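Long-range contacts in glutathione S-transferase enzyme with thioredoxin-like domain (Xenorhabdus nematophila, PDB 4L8E), which binds glutathione and probably acts as a glutathione transferase, a thioredoxin-like domain and a helical domain making up each subunit of its dimer: residues L31-T36 with Y53-I58; P80-H85 with I94-S99; Q141-N146 with E201-N206. All blocks are in the same frame, centred on the assembly; numbering follows the deposited sequence.

Interaction 1 (L31-T36 with Y53-I58); sequences LYYAPT and YTIHPI. With GSH (glutathione), chain D; GSH (glutathione), chain C.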
loop_
_atom_site.group_PDB
_atom_site.type_symbol
_atom_site.label_atom_id
_atom_site.label_comp_id
_atom_site.label_asym_id
_atom_site.label_seq_id
_atom_site.Cartn_x
_atom_site.Cartn_y
_atom_site.Cartn_z
ATOM N N LEU A 31 -5.868 10.468 17.494
ATOM C CA LEU A 31 -6.175 10.159 16.109
ATOM C C LEU A 31 -6.515 11.426 15.331
ATOM O O LEU A 31 -7.451 12.146 15.671
ATOM C CB LEU A 31 -7.329 9.171 16.021
ATOM C CG LEU A 31 -7.845 8.828 14.619
ATOM C CD1 LEU A 31 -6.805 8.234 13.690
ATOM C CD2 LEU A 31 -9.063 7.928 14.739
ATOM N N TYR A 32 -5.741 11.678 14.291
ATOM C CA TYR A 32 -5.972 12.796 13.381
ATOM C C TYR A 32 -6.852 12.266 12.236
ATOM O O TYR A 32 -6.483 11.324 11.526
ATOM C CB TYR A 32 -4.622 13.381 12.923
ATOM C CG TYR A 32 -3.911 13.963 14.093
ATOM C CD1 TYR A 32 -3.158 13.157 14.946
ATOM C CD2 TYR A 32 -4.055 15.306 14.412
ATOM C CE1 TYR A 32 -2.566 13.686 16.096
ATOM C CE2 TYR A 32 -3.446 15.844 15.532
ATOM C CZ TYR A 32 -2.699 15.034 16.364
ATOM O OH TYR A 32 -2.102 15.570 17.488
ATOM N N TYR A 33 -8.050 12.854 12.120
ATOM C CA TYR A 33 -9.174 12.176 11.482
ATOM C C TYR A 33 -10.066 13.079 10.657
ATOM O O TYR A 33 -10.298 14.225 11.013
ATOM C CB TYR A 33 -10.040 11.582 12.588
ATOM C CG TYR A 33 -11.394 10.998 12.204
ATOM C CD1 TYR A 33 -11.517 9.667 11.807
ATOM C CD2 TYR A 33 -12.541 11.749 12.305
ATOM C CE1 TYR A 33 -12.776 9.131 11.503
ATOM C CE2 TYR A 33 -13.800 11.222 11.997
ATOM C CZ TYR A 33 -13.900 9.912 11.577
ATOM O OH TYR A 33 -15.168 9.426 11.286
ATOM N N ALA A 34 -10.591 12.513 9.573
ATOM C CA ALA A 34 -11.739 13.058 8.871
ATOM C C ALA A 34 -12.642 11.871 8.546
ATOM O O ALA A 34 -12.156 10.752 8.409
ATOM C CB ALA A 34 -11.323 13.774 7.590
ATOM N N PRO A 35 -13.948 12.112 8.433
ATOM C CA PRO A 35 -14.912 11.055 8.141
ATOM C C PRO A 35 -14.887 10.683 6.670
ATOM O O PRO A 35 -15.725 11.123 5.873
ATOM C CB PRO A 35 -16.245 11.692 8.517
ATOM C CG PRO A 35 -16.025 13.159 8.290
ATOM C CD PRO A 35 -14.620 13.389 8.743
ATOM N N THR A 36 -13.910 9.860 6.346
ATOM C CA THR A 36 -13.626 9.410 4.993
ATOM C C THR A 36 -13.268 7.929 5.089
ATOM O O THR A 36 -13.000 7.432 6.160
ATOM C CB THR A 36 -12.379 10.108 4.473
ATOM O OG1 THR A 36 -11.270 9.749 5.298
ATOM C CG2 THR A 36 -12.532 11.609 4.457
ATOM N N TYR A 53 -9.236 6.615 22.702
ATOM C CA TYR A 53 -8.629 7.555 21.771
ATOM C C TYR A 53 -9.276 8.923 21.796
ATOM O O TYR A 53 -10.431 9.073 22.190
ATOM C CB TYR A 53 -8.662 7.005 20.346
ATOM C CG TYR A 53 -10.028 6.797 19.726
ATOM C CD1 TYR A 53 -10.796 5.667 20.019
ATOM C CD2 TYR A 53 -10.519 7.684 18.786
ATOM C CE1 TYR A 53 -12.030 5.455 19.394
ATOM C CE2 TYR A 53 -11.745 7.492 18.186
ATOM C CZ TYR A 53 -12.488 6.361 18.479
ATOM O OH TYR A 53 -13.702 6.183 17.846
ATOM N N THR A 54 -8.511 9.925 21.383
ATOM C CA THR A 54 -9.003 11.296 21.265
ATOM C C THR A 54 -8.987 11.668 19.801
ATOM O O THR A 54 -7.950 11.558 19.136
ATOM C CB THR A 54 -8.132 12.303 22.053
ATOM O OG1 THR A 54 -8.141 11.973 23.452
ATOM C CG2 THR A 54 -8.661 13.741 21.878
ATOM N N ILE A 55 -10.133 12.092 19.277
ATOM C CA ILE A 55 -10.169 12.576 17.904
ATOM C C ILE A 55 -9.705 14.028 17.790
ATOM O O ILE A 55 -10.189 14.908 18.494
ATOM C CB ILE A 55 -11.592 12.463 17.305
ATOM C CG1 ILE A 55 -12.017 10.993 17.260
ATOM C CG2 ILE A 55 -11.649 13.126 15.930
ATOM C CD1 ILE A 55 -13.083 10.686 16.246
ATOM N N HIS A 56 -8.749 14.245 16.897
ATOM C CA HIS A 56 -8.295 15.561 16.487
ATOM C C HIS A 56 -8.794 15.757 15.076
ATOM O O HIS A 56 -8.216 15.249 14.131
ATOM C CB HIS A 56 -6.763 15.639 16.500
ATOM C CG HIS A 56 -6.173 15.613 17.871
ATOM N ND1 HIS A 56 -6.215 14.496 18.680
ATOM C CD2 HIS A 56 -5.540 16.573 18.586
ATOM C CE1 HIS A 56 -5.632 14.770 19.833
ATOM N NE2 HIS A 56 -5.213 16.021 19.803
ATOM N N PRO A 57 -9.909 16.474 14.914
ATOM C CA PRO A 57 -10.438 16.607 13.555
ATOM C C PRO A 57 -9.554 17.445 12.667
ATOM O O PRO A 57 -9.121 18.537 13.048
ATOM C CB PRO A 57 -11.765 17.352 13.780
ATOM C CG PRO A 57 -11.584 18.034 15.074
ATOM C CD PRO A 57 -10.782 17.121 15.906
ATOM N N ILE A 58 -9.325 16.944 11.467
ATOM C CA ILE A 58 -8.581 17.650 10.440
ATOM C C ILE A 58 -9.578 17.950 9.338
ATOM O O ILE A 58 -10.111 17.049 8.704
ATOM C CB ILE A 58 -7.386 16.791 9.926
ATOM C CG1 ILE A 58 -6.360 16.556 11.037
ATOM C CG2 ILE A 58 -6.726 17.411 8.665
ATOM C CD1 ILE A 58 -5.692 17.813 11.595
HETATM C CG1 GSH D . -18.022 9.325 4.607
HETATM C CD1 GSH D . -17.457 8.462 3.483
HETATM O OE1 GSH D . -16.970 7.361 3.735
HETATM N N2 GSH D . -17.539 9.008 2.116
HETATM C CA2 GSH D . -17.048 8.333 0.951
HETATM C C2 GSH D . -15.935 9.173 0.353
HETATM O O2 GSH D . -15.474 8.869 -0.756
HETATM C CB2 GSH D . -18.131 8.106 -0.063
HETATM S SG2 GSH D . -19.119 6.705 0.422
HETATM N N3 GSH D . -15.387 10.331 1.068
HETATM C CA3 GSH D . -14.290 11.099 0.481
HETATM C C3 GSH D . -14.661 11.916 -0.717
HETATM O O31 GSH D . -13.741 12.359 -1.457
HETATM O O32 GSH D . -15.861 12.173 -0.991
HETATM N N1 GSH C . -2.543 5.784 1.552
HETATM C CA1 GSH C . -3.150 6.672 2.539
HETATM C C1 GSH C . -3.636 5.868 3.715
HETATM O O11 GSH C . -3.674 6.387 4.878
HETATM O O12 GSH C . -3.984 4.645 3.571
HETATM C CB1 GSH C . -4.276 7.450 1.915
HETATM C CG1 GSH C . -4.849 8.505 2.847
HETATM C CD1 GSH C . -5.764 9.460 2.111
HETATM O OE1 GSH C . -5.980 9.396 0.911
HETATM N N2 GSH C . -6.343 10.491 2.906
HETATM C CA2 GSH C . -7.220 11.469 2.379
HETATM C C2 GSH C . -6.621 12.817 2.693
HETATM O O2 GSH C . -6.162 13.140 3.811
HETATM C CB2 GSH C . -8.583 11.426 2.986
HETATM S SG2 GSH C . -9.312 9.822 2.790
HETATM N N3 GSH C . -6.558 13.752 1.620
HETATM C CA3 GSH C . -5.999 15.061 1.887
HETATM C C3 GSH C . -5.281 15.573 0.691
HETATM O O31 GSH C . -4.950 16.783 0.692
HETATM O O32 GSH C . -5.009 14.801 -0.279
#
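L31 opens a parallel pairing with strand 54-57. Its N gives an almost straight bond to T54 O at 2.9 Å, and its O takes the N-H of H56 at 2.8 Å, while methyl CD2 comes up obliquely to the Y53 ring. Y32 is on the other face of the sheet, its side chain running parallel to that of H56. With CG beside its own backbone N (chi1 -65°), the phenol ring lies along the histidine, and CD2 comes within 3.4 Å of H56 CB. The two rings are inclined at 31°, and Y32 OH sits over the rim of one imidazole face. Beyond it, I58 reaches the edge of the phenol ring with CD1. Y33 returns to the face of L31, where I55 CD1 lies 4.1 Å above the plane of its ring, toward the rim. The backbone of Y33 continues the ladder: its N bonds to H56 O, less straight at 152°, and its O accepts I58 N at 2.9 Å. At A34 the strand has ended, and CB rests against I58 O. P35 then makes an inverse gamma turn. Four backbone bonds thus join the two parallel strands of this beta-alpha-beta unit, and the loop that follows carries T36 to the cysteinyl sulfur of a bound glutathione: T36 OG1 caps helix 37-49 by bonding G39 N and lies 3.2 Å from SG2, so the hydroxyl that caps the helix also faces the ligand's sulfur.

Interaction 2 (P80-H85 with I94-S99); sequences PAIVDH and ISIFES. With GSH (glutathione), chain C.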
loop_
_atom_site.group_PDB
_atom_site.type_symbol
_atom_site.label_atom_id
_atom_site.label_comp_id
_atom_site.label_asym_id
_atom_site.label_seq_id
_atom_site.Cartn_x
_atom_site.Cartn_y
_atom_site.Cartn_z
ATOM N N PRO A 80 -5.502 9.161 7.734
ATOM C CA PRO A 80 -5.300 9.272 9.186
ATOM C C PRO A 80 -3.841 9.315 9.581
ATOM O O PRO A 80 -2.962 8.943 8.794
ATOM C CB PRO A 80 -5.921 7.988 9.714
ATOM C CG PRO A 80 -5.694 7.003 8.601
ATOM C CD PRO A 80 -5.909 7.801 7.342
ATOM N N ALA A 81 -3.605 9.805 10.793
ATOM C CA ALA A 81 -2.326 9.693 11.450
ATOM C C ALA A 81 -2.654 9.517 12.907
ATOM O O ALA A 81 -3.742 9.917 13.336
ATOM C CB ALA A 81 -1.484 10.966 11.231
ATOM N N ILE A 82 -1.761 8.865 13.644
ATOM C CA ILE A 82 -1.898 8.785 15.096
ATOM C C ILE A 82 -0.629 9.208 15.783
ATOM O O ILE A 82 0.452 9.222 15.199
ATOM C CB ILE A 82 -2.281 7.379 15.632
ATOM C CG1 ILE A 82 -1.172 6.367 15.371
ATOM C CG2 ILE A 82 -3.616 6.932 15.085
ATOM C CD1 ILE A 82 -1.331 5.060 16.181
ATOM N N VAL A 83 -0.788 9.614 17.032
ATOM C CA VAL A 83 0.314 9.735 17.961
ATOM C C VAL A 83 -0.021 8.848 19.162
ATOM O O VAL A 83 -1.088 8.958 19.786
ATOM C CB VAL A 83 0.539 11.184 18.377
ATOM C CG1 VAL A 83 1.670 11.283 19.406
ATOM C CG2 VAL A 83 0.828 12.016 17.136
ATOM N N ASP A 84 0.876 7.906 19.442
ATOM C CA ASP A 84 0.760 7.048 20.600
ATOM C C ASP A 84 1.685 7.596 21.669
ATOM O O ASP A 84 2.927 7.510 21.554
ATOM C CB ASP A 84 1.181 5.619 20.236
ATOM C CG ASP A 84 1.046 4.638 21.390
ATOM O OD1 ASP A 84 0.624 5.025 22.506
ATOM O OD2 ASP A 84 1.359 3.447 21.173
ATOM N N HIS A 85 1.085 8.175 22.697
ATOM C CA HIS A 85 1.830 8.725 23.810
ATOM C C HIS A 85 2.257 7.709 24.861
ATOM O O HIS A 85 2.960 8.062 25.793
ATOM C CB HIS A 85 1.024 9.833 24.499
ATOM C CG HIS A 85 0.766 11.004 23.614
ATOM N ND1 HIS A 85 1.689 12.005 23.427
ATOM C CD2 HIS A 85 -0.296 11.312 22.833
ATOM C CE1 HIS A 85 1.209 12.882 22.563
ATOM N NE2 HIS A 85 0.008 12.483 22.187
ATOM N N ILE A 94 5.245 8.060 19.659
ATOM C CA ILE A 94 5.438 7.547 18.317
ATOM C C ILE A 94 4.328 8.060 17.434
ATOM O O ILE A 94 3.141 7.863 17.730
ATOM C CB ILE A 94 5.408 6.005 18.293
ATOM C CG1 ILE A 94 6.607 5.429 19.049
ATOM C CG2 ILE A 94 5.354 5.506 16.867
ATOM C CD1 ILE A 94 6.621 3.879 19.126
ATOM N N SER A 95 4.701 8.735 16.349
ATOM C CA SER A 95 3.718 9.221 15.392
ATOM C C SER A 95 3.762 8.357 14.149
ATOM O O SER A 95 4.844 7.930 13.697
ATOM C CB SER A 95 3.954 10.685 15.019
ATOM O OG SER A 95 5.170 10.856 14.335
ATOM N N ILE A 96 2.586 8.110 13.598
ATOM C CA ILE A 96 2.464 7.238 12.415
ATOM C C ILE A 96 1.439 7.764 11.435
ATOM O O ILE A 96 0.304 8.073 11.821
ATOM C CB ILE A 96 2.031 5.822 12.800
ATOM C CG1 ILE A 96 2.750 5.334 14.060
ATOM C CG2 ILE A 96 2.221 4.849 11.620
ATOM C CD1 ILE A 96 2.205 3.968 14.567
ATOM N N PHE A 97 1.821 7.874 10.160
ATOM C CA PHE A 97 0.840 8.071 9.103
ATOM C C PHE A 97 0.791 6.815 8.220
ATOM O O PHE A 97 1.619 5.911 8.384
ATOM C CB PHE A 97 1.104 9.355 8.286
ATOM C CG PHE A 97 2.325 9.321 7.440
ATOM C CD1 PHE A 97 3.557 9.670 7.961
ATOM C CD2 PHE A 97 2.253 8.963 6.097
ATOM C CE1 PHE A 97 4.701 9.632 7.191
ATOM C CE2 PHE A 97 3.399 8.917 5.327
ATOM C CZ PHE A 97 4.630 9.252 5.863
ATOM N N GLU A 98 -0.191 6.785 7.309
ATOM C CA GLU A 98 -0.564 5.636 6.475
ATOM C C GLU A 98 -1.450 4.667 7.240
ATOM O O GLU A 98 -1.027 4.018 8.188
ATOM C CB GLU A 98 0.630 4.887 5.844
ATOM C CG GLU A 98 1.322 5.657 4.754
ATOM C CD GLU A 98 0.436 5.912 3.525
ATOM O OE1 GLU A 98 -0.375 5.032 3.154
ATOM O OE2 GLU A 98 0.600 6.981 2.905
ATOM N N SER A 99 -2.697 4.563 6.795
ATOM C CA SER A 99 -3.665 3.706 7.463
ATOM C C SER A 99 -3.176 2.276 7.614
ATOM O O SER A 99 -3.399 1.667 8.637
ATOM C CB SER A 99 -5.025 3.734 6.762
ATOM O OG SER A 99 -4.991 3.235 5.437
HETATM N N1 GSH C . -2.543 5.784 1.552
HETATM C CA1 GSH C . -3.150 6.672 2.539
HETATM C C1 GSH C . -3.636 5.868 3.715
HETATM O O11 GSH C . -3.674 6.387 4.878
HETATM O O12 GSH C . -3.984 4.645 3.571
HETATM C CB1 GSH C . -4.276 7.450 1.915
HETATM C CG1 GSH C . -4.849 8.505 2.847
HETATM C CD1 GSH C . -5.764 9.460 2.111
HETATM O OE1 GSH C . -5.980 9.396 0.911
HETATM N N2 GSH C . -6.343 10.491 2.906
HETATM C CA2 GSH C . -7.220 11.469 2.379
HETATM C C2 GSH C . -6.621 12.817 2.693
HETATM O O2 GSH C . -6.162 13.140 3.811
HETATM C CB2 GSH C . -8.583 11.426 2.986
HETATM S SG2 GSH C . -9.312 9.822 2.790
HETATM N N3 GSH C . -6.558 13.752 1.620
HETATM C CA3 GSH C . -5.999 15.061 1.887
HETATM C C3 GSH C . -5.281 15.573 0.691
HETATM O O31 GSH C . -4.950 16.783 0.692
HETATM O O32 GSH C . -5.009 14.801 -0.279
HETATM O O HOH W 1 -2.308 8.509 6.081
#
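A beta hairpin on the edge of the thioredoxin-like sheet brings P80-H85 and I94-S99 together, and its strand ends lead into a glutathione site. I82 and I96 form a hydrogen-bonded antiparallel pair, each N giving a 2.9 Å bond to the other's O; D84 and I94 repeat the pattern, with D84 N to I94 O at 2.8 Å. The isoleucines I82 and I96 run alongside each other from the same face of the sheet and meet through CD1 at 4.0 Å; I96 also packs on helix 99-110, and I82 on L31. On the opposite face of the sheet, V83 CG2 touches S95 CB. P80, after its cis peptide bond, rests CG on S99 CB. Here a water donates to P80 O and to glutathione O11 and accepts E98 N, bridging both strand ends to the ligand. S99 N also bonds O11, at 2.8 Å; with chi1 at 63°, S99 OG bonds O12 at 2.5 Å, and it also bonds K41 NZ. E98, bent at chi2, takes the ligand's N1 on OE1 at 2.8 Å. F97 meets W127 of the second subunit edge-to-face. The gamma-glutamyl end of glutathione is therefore gripped at both its carboxylate and its amino group, as in the G-site of other glutathione transferases; the start of helix 99-110 would probably add a favourable field for the carboxylate.

Interaction 3 (Q141-N146 with E201-N206); sequences QNHHFN and EHQKIN
Polar side chains join the C-terminal end of helix 118-145 to the loop that follows helix 188-197, a loop-on-helix contact in the helical domain. E201 to K204 form a type I turn, and its residues meet N142, H143 and N146, which lie on one side of the helix end. N142 has CG anti to its backbone N (chi1 174°), which extends the amide toward the turn. Its ND2 donates to Q203 O at 3.2 Å, meeting that oxygen well off the C=O direction, and also bonds S164 OG of helix 154-175. H143 is held from two directions. Q203 NE2 donates to H143 NE2 at 3.2 Å; Q203 NE2 stands 24° out of the H143 ring plane, while H143 NE2 is in the plane of the Q203 amide. Q203 CG packs in plane at the ring edge, 3.4 Å from H143 NE2. H202 turns its own edge toward one face of H143, with CD2 standing 3.7 Å above the plane near the rim, an edge-to-face pair with planes at 56°. Since Q203 donates to it, H143 NE2 acts as an acceptor, and its other ring nitrogen, ND1, lies close to O2 of a bound glutathione. A water ties the histidines further, donating to H143 O and lying 2.7 Å from H202 NE2, in the plane of that ring. At the helix end, K204 and N146 approach from opposite directions, NZ making a weak bond to OD1. Among the neighbouring elements, helix 188-197 supplies W196, whose O takes Q203 NE2 and whose ring meets H143, while Y168 of helix 154-175 bonds Q203 OE1, so the loop is anchored between helices 118-145, 154-175 and 188-197.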
loop_
_atom_site.group_PDB
_atom_site.type_symbol
_atom_site.label_atom_id
_atom_site.label_comp_id
_atom_site.label_asym_id
_atom_site.label_seq_id
_atom_site.Cartn_x
_atom_site.Cartn_y
_atom_site.Cartn_z
ATOM N N GLN A 141 -9.478 7.072 -7.445
ATOM C CA GLN A 141 -9.399 7.773 -8.730
ATOM C C GLN A 141 -10.776 7.734 -9.377
ATOM O O GLN A 141 -11.203 8.687 -10.041
ATOM C CB GLN A 141 -8.378 7.134 -9.667
ATOM C CG GLN A 141 -6.998 6.980 -9.085
ATOM C CD GLN A 141 -6.535 8.208 -8.327
ATOM O OE1 GLN A 141 -6.403 9.289 -8.897
ATOM N NE2 GLN A 141 -6.288 8.047 -7.016
ATOM N N ASN A 142 -11.465 6.615 -9.189
ATOM C CA ASN A 142 -12.859 6.489 -9.593
ATOM C C ASN A 142 -13.668 7.606 -8.949
ATOM O O ASN A 142 -14.400 8.336 -9.638
ATOM C CB ASN A 142 -13.364 5.077 -9.258
ATOM C CG ASN A 142 -14.838 4.891 -9.498
ATOM O OD1 ASN A 142 -15.660 5.764 -9.202
ATOM N ND2 ASN A 142 -15.194 3.729 -10.019
ATOM N N HIS A 143 -13.516 7.794 -7.636
ATOM C CA HIS A 143 -14.234 8.881 -6.957
ATOM C C HIS A 143 -13.886 10.221 -7.601
ATOM O O HIS A 143 -14.768 11.068 -7.844
ATOM C CB HIS A 143 -13.863 8.937 -5.467
ATOM C CG HIS A 143 -14.455 7.829 -4.649
ATOM N ND1 HIS A 143 -14.441 7.838 -3.268
ATOM C CD2 HIS A 143 -15.096 6.690 -5.015
ATOM C CE1 HIS A 143 -15.038 6.742 -2.817
ATOM N NE2 HIS A 143 -15.444 6.033 -3.851
ATOM N N HIS A 144 -12.600 10.439 -7.855
ATOM C CA HIS A 144 -12.160 11.732 -8.365
ATOM C C HIS A 144 -12.787 12.022 -9.706
ATOM O O HIS A 144 -13.317 13.115 -9.917
ATOM C CB HIS A 144 -10.627 11.833 -8.497
ATOM C CG HIS A 144 -10.179 13.128 -9.106
ATOM N ND1 HIS A 144 -10.198 14.310 -8.401
ATOM C CD2 HIS A 144 -9.780 13.445 -10.367
ATOM C CE1 HIS A 144 -9.789 15.294 -9.184
ATOM N NE2 HIS A 144 -9.544 14.800 -10.384
ATOM N N PHE A 145 -12.746 11.055 -10.630
ATOM C CA PHE A 145 -13.230 11.373 -11.971
ATOM C C PHE A 145 -14.758 11.420 -12.067
ATOM O O PHE A 145 -15.318 11.910 -13.046
ATOM C CB PHE A 145 -12.574 10.472 -13.014
ATOM C CG PHE A 145 -11.151 10.866 -13.311
ATOM C CD1 PHE A 145 -10.873 11.964 -14.119
ATOM C CD2 PHE A 145 -10.091 10.157 -12.753
ATOM C CE1 PHE A 145 -9.554 12.344 -14.371
ATOM C CE2 PHE A 145 -8.788 10.518 -12.996
ATOM C CZ PHE A 145 -8.512 11.615 -13.812
ATOM N N ASN A 146 -15.438 10.952 -11.029
ATOM C CA ASN A 146 -16.885 11.129 -10.957
ATOM C C ASN A 146 -17.279 12.572 -10.619
ATOM O O ASN A 146 -18.461 12.894 -10.604
ATOM C CB ASN A 146 -17.518 10.111 -9.991
ATOM C CG ASN A 146 -17.730 8.745 -10.649
ATOM O OD1 ASN A 146 -17.993 8.661 -11.850
ATOM N ND2 ASN A 146 -17.617 7.676 -9.866
ATOM N N GLU A 201 -21.798 2.285 -4.282
ATOM C CA GLU A 201 -22.764 3.036 -5.062
ATOM C C GLU A 201 -22.128 4.303 -5.681
ATOM O O GLU A 201 -22.440 4.693 -6.816
ATOM C CB GLU A 201 -23.992 3.391 -4.188
ATOM C CG GLU A 201 -25.138 3.972 -4.984
ATOM C CD GLU A 201 -26.502 3.839 -4.303
ATOM O OE1 GLU A 201 -26.613 3.149 -3.265
ATOM O OE2 GLU A 201 -27.468 4.428 -4.829
ATOM N N HIS A 202 -21.258 4.950 -4.914
ATOM C CA HIS A 202 -20.562 6.148 -5.366
ATOM C C HIS A 202 -19.599 5.817 -6.498
ATOM O O HIS A 202 -19.286 6.669 -7.323
ATOM C CB HIS A 202 -19.760 6.758 -4.219
ATOM C CG HIS A 202 -19.281 8.145 -4.500
ATOM N ND1 HIS A 202 -19.881 9.257 -3.958
ATOM C CD2 HIS A 202 -18.281 8.598 -5.293
ATOM C CE1 HIS A 202 -19.260 10.344 -4.392
ATOM N NE2 HIS A 202 -18.288 9.969 -5.202
ATOM N N GLN A 203 -19.121 4.576 -6.493
ATOM C CA GLN A 203 -18.183 4.089 -7.498
ATOM C C GLN A 203 -18.921 3.567 -8.720
ATOM O O GLN A 203 -18.309 3.105 -9.676
ATOM C CB GLN A 203 -17.326 2.978 -6.906
ATOM C CG GLN A 203 -16.380 3.438 -5.800
ATOM C CD GLN A 203 -16.166 2.409 -4.720
ATOM O OE1 GLN A 203 -16.429 1.225 -4.910
ATOM N NE2 GLN A 203 -15.687 2.849 -3.566
ATOM N N LYS A 204 -20.251 3.661 -8.689
ATOM C CA LYS A 204 -21.101 3.180 -9.768
ATOM C C LYS A 204 -20.916 1.683 -10.017
ATOM O O LYS A 204 -21.093 1.201 -11.150
ATOM C CB LYS A 204 -20.854 3.966 -11.053
ATOM C CG LYS A 204 -21.116 5.447 -10.921
ATOM C CD LYS A 204 -20.755 6.166 -12.205
ATOM C CE LYS A 204 -21.604 7.396 -12.422
ATOM N NZ LYS A 204 -21.311 8.453 -11.428
ATOM N N ILE A 205 -20.589 0.958 -8.955
ATOM C CA ILE A 205 -20.462 -0.487 -9.004
ATOM C C ILE A 205 -21.817 -1.181 -8.773
ATOM O O ILE A 205 -22.539 -0.860 -7.828
ATOM C CB ILE A 205 -19.430 -0.961 -7.963
ATOM C CG1 ILE A 205 -18.001 -0.721 -8.463
ATOM C CG2 ILE A 205 -19.628 -2.428 -7.586
ATOM C CD1 ILE A 205 -17.591 -1.624 -9.621
ATOM N N ASN A 206 -22.157 -2.131 -9.634
ATOM C CA ASN A 206 -23.345 -2.963 -9.437
ATOM C C ASN A 206 -23.008 -4.128 -8.533
ATOM O O ASN A 206 -22.384 -5.107 -8.946
ATOM C CB ASN A 206 -23.898 -3.494 -10.759
ATOM C CG ASN A 206 -25.150 -4.356 -10.572
ATOM O OD1 ASN A 206 -25.677 -4.473 -9.466
ATOM N ND2 ASN A 206 -25.616 -4.961 -11.647
HETATM O O HOH W 2 -16.786 11.908 -6.444
#

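How the interactions relate
From the N terminus, interaction 1 closes first: strand 30-33 leads through helix 37-49 back to strand 54-57, a right-handed beta-alpha-beta crossover. Interaction 2 follows as the hairpin of strands 81-84 and 94-97. The two loops run in series, neither enclosing the other, but join side by side in one sheet in the order 54-57, 30-33, 81-84, 94-97, where Y32 N and A81 O probably bond at 2.8 Å. Both reach the same glutathione, interaction 1 at its sulfur and interaction 2 at its gamma-glutamyl end. Interaction 3 comes last and spans 54 residues within the helical domain; its centre is about 24 Å from that of interaction 1 and 28 Å from that of interaction 2.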